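Local coordinates for protein putative isochorismatase (PDB 3OQP) that is probably a hydrolase of the isochorismatase family, its exact substrate not established, at residues S90-T98 and S125-L135. Residues are numbered along the deposited sequence; the frame is centred on the assembly and turned at random.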
loop_
_atom_site.group_PDB
_atom_site.type_symbol
_atom_site.label_atom_id
_atom_site.label_comp_id
_atom_site.label_asym_id
_atom_site.label_seq_id
_atom_site.Cartn_x
_atom_site.Cartn_y
_atom_site.Cartn_z
ATOM N N SER A 90 15.625 -4.108 6.171
ATOM C CA SER A 90 15.698 -2.769 6.737
ATOM C C SER A 90 14.814 -1.773 5.966
ATOM O O SER A 90 15.027 -0.560 6.036
ATOM C CB SER A 90 17.161 -2.311 6.718
ATOM O OG SER A 90 17.877 -3.047 7.656
ATOM N N LEU A 91 13.926 -2.297 5.123
ATOM C CA LEU A 91 12.926 -1.551 4.404
ATOM C C LEU A 91 11.583 -2.238 4.650
ATOM O O LEU A 91 11.577 -3.381 5.060
ATOM C CB LEU A 91 13.188 -1.595 2.870
ATOM C CG LEU A 91 14.432 -0.875 2.392
ATOM C CD1 LEU A 91 14.683 -1.214 0.939
ATOM C CD2 LEU A 91 14.248 0.624 2.610
ATOM N N PRO A 92 10.459 -1.552 4.373
ATOM C CA PRO A 92 9.167 -2.202 4.561
ATOM C C PRO A 92 8.979 -3.513 3.804
ATOM O O PRO A 92 8.616 -4.533 4.408
ATOM C CB PRO A 92 8.160 -1.106 4.152
ATOM C CG PRO A 92 8.950 0.172 4.445
ATOM C CD PRO A 92 10.349 -0.116 4.065
ATOM N N SER A 93 9.363 -3.531 2.531
ATOM C CA SER A 93 9.167 -4.727 1.732
ATOM C C SER A 93 10.267 -5.786 1.989
ATOM O O SER A 93 11.460 -5.497 2.014
ATOM C CB SER A 93 9.227 -4.406 0.257
ATOM O OG SER A 93 9.202 -5.620 -0.501
ATOM N N ALA A 94 9.843 -7.033 2.179
ATOM C CA ALA A 94 10.704 -8.183 2.364
ATOM C C ALA A 94 11.358 -8.621 1.051
ATOM O O ALA A 94 12.301 -9.415 1.092
ATOM C CB ALA A 94 9.930 -9.342 2.954
ATOM N N PHE A 95 10.971 -8.041 -0.084
ATOM C CA PHE A 95 11.590 -8.387 -1.363
ATOM C C PHE A 95 12.793 -7.562 -1.751
ATOM O O PHE A 95 13.685 -8.095 -2.379
ATOM C CB PHE A 95 10.546 -8.235 -2.484
ATOM C CG PHE A 95 9.501 -9.341 -2.551
ATOM C CD1 PHE A 95 9.792 -10.527 -3.187
ATOM C CD2 PHE A 95 8.271 -9.197 -1.973
ATOM C CE1 PHE A 95 8.868 -11.546 -3.274
ATOM C CE2 PHE A 95 7.307 -10.227 -2.039
ATOM C CZ PHE A 95 7.591 -11.375 -2.695
ATOM N N THR A 96 12.752 -6.276 -1.476
ATOM C CA THR A 96 13.761 -5.375 -2.055
ATOM C C THR A 96 15.178 -5.678 -1.648
ATOM O O THR A 96 15.537 -5.582 -0.511
ATOM C CB THR A 96 13.461 -3.905 -1.752
ATOM O OG1 THR A 96 12.109 -3.633 -2.134
ATOM C CG2 THR A 96 14.449 -2.919 -2.403
ATOM N N GLY A 97 15.916 -6.134 -2.646
ATOM C CA GLY A 97 17.283 -6.455 -2.535
ATOM C C GLY A 97 17.584 -7.790 -1.877
ATOM O O GLY A 97 18.759 -8.084 -1.691
ATOM N N THR A 98 16.557 -8.562 -1.498
ATOM C CA THR A 98 16.749 -9.802 -0.720
ATOM C C THR A 98 16.745 -11.015 -1.627
ATOM O O THR A 98 16.566 -10.886 -2.850
ATOM C CB THR A 98 15.661 -9.945 0.357
ATOM O OG1 THR A 98 14.432 -10.344 -0.268
ATOM C CG2 THR A 98 15.458 -8.620 1.186
ATOM N N SER A 125 3.564 -3.401 1.867
ATOM C CA SER A 125 4.675 -3.205 0.938
ATOM C C SER A 125 5.081 -4.506 0.278
ATOM O O SER A 125 5.303 -4.574 -0.947
ATOM C CB SER A 125 5.838 -2.561 1.682
ATOM O OG SER A 125 5.556 -1.225 2.062
ATOM N N THR A 126 5.191 -5.543 1.084
ATOM C CA THR A 126 5.584 -6.841 0.626
ATOM C C THR A 126 4.540 -7.375 -0.363
ATOM O O THR A 126 4.895 -7.911 -1.456
ATOM C CB THR A 126 5.787 -7.811 1.792
ATOM O OG1 THR A 126 6.851 -7.310 2.624
ATOM C CG2 THR A 126 6.140 -9.211 1.357
ATOM N N ILE A 127 3.249 -7.222 -0.035
ATOM C CA ILE A 127 2.169 -7.634 -0.915
ATOM C C ILE A 127 2.190 -6.868 -2.245
ATOM O O ILE A 127 2.008 -7.471 -3.313
ATOM C CB ILE A 127 0.829 -7.417 -0.205
ATOM C CG1 ILE A 127 0.754 -8.434 0.950
ATOM C CG2 ILE A 127 -0.351 -7.533 -1.174
ATOM C CD1 ILE A 127 -0.458 -8.180 1.898
ATOM N N ASN A 128 2.442 -5.559 -2.214
ATOM C CA ASN A 128 2.458 -4.749 -3.425
ATOM C C ASN A 128 3.513 -5.275 -4.389
ATOM O O ASN A 128 3.239 -5.457 -5.588
ATOM C CB ASN A 128 2.771 -3.272 -3.113
ATOM C CG ASN A 128 2.777 -2.394 -4.381
ATOM O OD1 ASN A 128 1.779 -2.387 -5.023
ATOM N ND2 ASN A 128 3.907 -1.694 -4.748
ATOM N N HIS A 129 4.701 -5.589 -3.873
ATOM C CA HIS A 129 5.757 -6.146 -4.698
ATOM C C HIS A 129 5.326 -7.507 -5.247
ATOM O O HIS A 129 5.504 -7.800 -6.435
ATOM C CB HIS A 129 7.064 -6.238 -3.916
ATOM C CG HIS A 129 7.840 -4.965 -3.904
ATOM N ND1 HIS A 129 8.586 -4.559 -2.815
ATOM C CD2 HIS A 129 8.081 -4.061 -4.883
ATOM C CE1 HIS A 129 9.196 -3.429 -3.114
ATOM N NE2 HIS A 129 8.926 -3.109 -4.363
ATOM N N ALA A 130 4.820 -8.365 -4.370
ATOM C CA ALA A 130 4.394 -9.701 -4.809
ATOM C C ALA A 130 3.388 -9.682 -5.940
ATOM O O ALA A 130 3.567 -10.383 -6.947
ATOM C CB ALA A 130 3.828 -10.532 -3.624
ATOM N N VAL A 131 2.341 -8.872 -5.769
ATOM C CA VAL A 131 1.281 -8.783 -6.796
ATOM C C VAL A 131 1.859 -8.331 -8.147
ATOM O O VAL A 131 1.534 -8.891 -9.186
ATOM C CB VAL A 131 0.128 -7.825 -6.344
ATOM C CG1 VAL A 131 -0.824 -7.481 -7.538
ATOM C CG2 VAL A 131 -0.558 -8.439 -5.139
ATOM N N HIS A 132 2.695 -7.302 -8.125
ATOM C CA HIS A 132 3.211 -6.755 -9.380
ATOM C C HIS A 132 4.306 -7.627 -9.985
ATOM O O HIS A 132 4.672 -7.420 -11.155
ATOM C CB HIS A 132 3.686 -5.316 -9.172
ATOM C CG HIS A 132 2.575 -4.357 -8.998
ATOM N ND1 HIS A 132 2.036 -4.051 -7.767
ATOM C CD2 HIS A 132 1.893 -3.632 -9.911
ATOM C CE1 HIS A 132 1.057 -3.194 -7.948
ATOM N NE2 HIS A 132 0.965 -2.907 -9.232
ATOM N N SER A 133 4.758 -8.640 -9.258
ATOM C CA SER A 133 5.674 -9.682 -9.759
ATOM C C SER A 133 4.917 -10.893 -10.342
ATOM O O SER A 133 5.515 -11.797 -10.892
ATOM C CB SER A 133 6.640 -10.179 -8.686
ATOM O OG SER A 133 6.080 -11.189 -7.842
ATOM N N GLY A 134 3.610 -10.914 -10.202
ATOM C CA GLY A 134 2.838 -12.042 -10.685
ATOM C C GLY A 134 2.447 -13.127 -9.699
ATOM O O GLY A 134 1.876 -14.140 -10.093
ATOM N N LEU A 135 2.746 -12.934 -8.436
ATOM C CA LEU A 135 2.308 -13.905 -7.416
ATOM C C LEU A 135 0.875 -13.603 -7.006
ATOM O O LEU A 135 0.477 -12.428 -6.942
ATOM C CB LEU A 135 3.198 -13.797 -6.184
ATOM C CG LEU A 135 4.625 -14.294 -6.299
ATOM C CD1 LEU A 135 5.431 -13.869 -5.074
ATOM C CD2 LEU A 135 4.517 -15.819 -6.388
#
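Ser93 and His129 make the shortest polar link between the loop 90-98 and the helical segment 125-135: OG lies 2.6 Å from ND1, at the edge of the imidazole and near its plane. The serine torsion places OG opposite the backbone N (chi1 173°), where it also accepts from Phe95 N at 3.0 Å and closes an ST turn, so one hydroxyl both shapes the loop and ties it to the helix. One helical turn before His129, Thr126 OG1 accepts from Ala94 N over 3.0 Å, nearly straight at 168°; this hydroxyl is also bonded to the backbone O of the 3-sulfinoalanine at position 122.

Phe95 buries the most area of any residue in the contact. Thr126 O meets the ring edge 3.4 Å from CE2, which also lies 3.8 Å from Ala130 CB. The Thr126 side chain crosses Phe95 at about a right angle, His129 runs past it the opposite way, and CZ reaches Leu135 CD1 more loosely, at 4.1 Å. Toward the surface the contact thins to partly exposed Thr96, whose OG1 lies 3.1 Å from His129 CE1 and which also packs on His132 of the second subunit.

In one of its two conformers, Ser125 OG hydrogen-bonds Asn128 of that subunit, and Ser93 N bonds its His132, bringing the contact to the dimer interface. Within this isochorismatase-family domain, the loop follows strand 85-89, outermost in the six-stranded parallel sheet, and Phe95 joins helix 124-132 to helix 100-105 and strand 111-115.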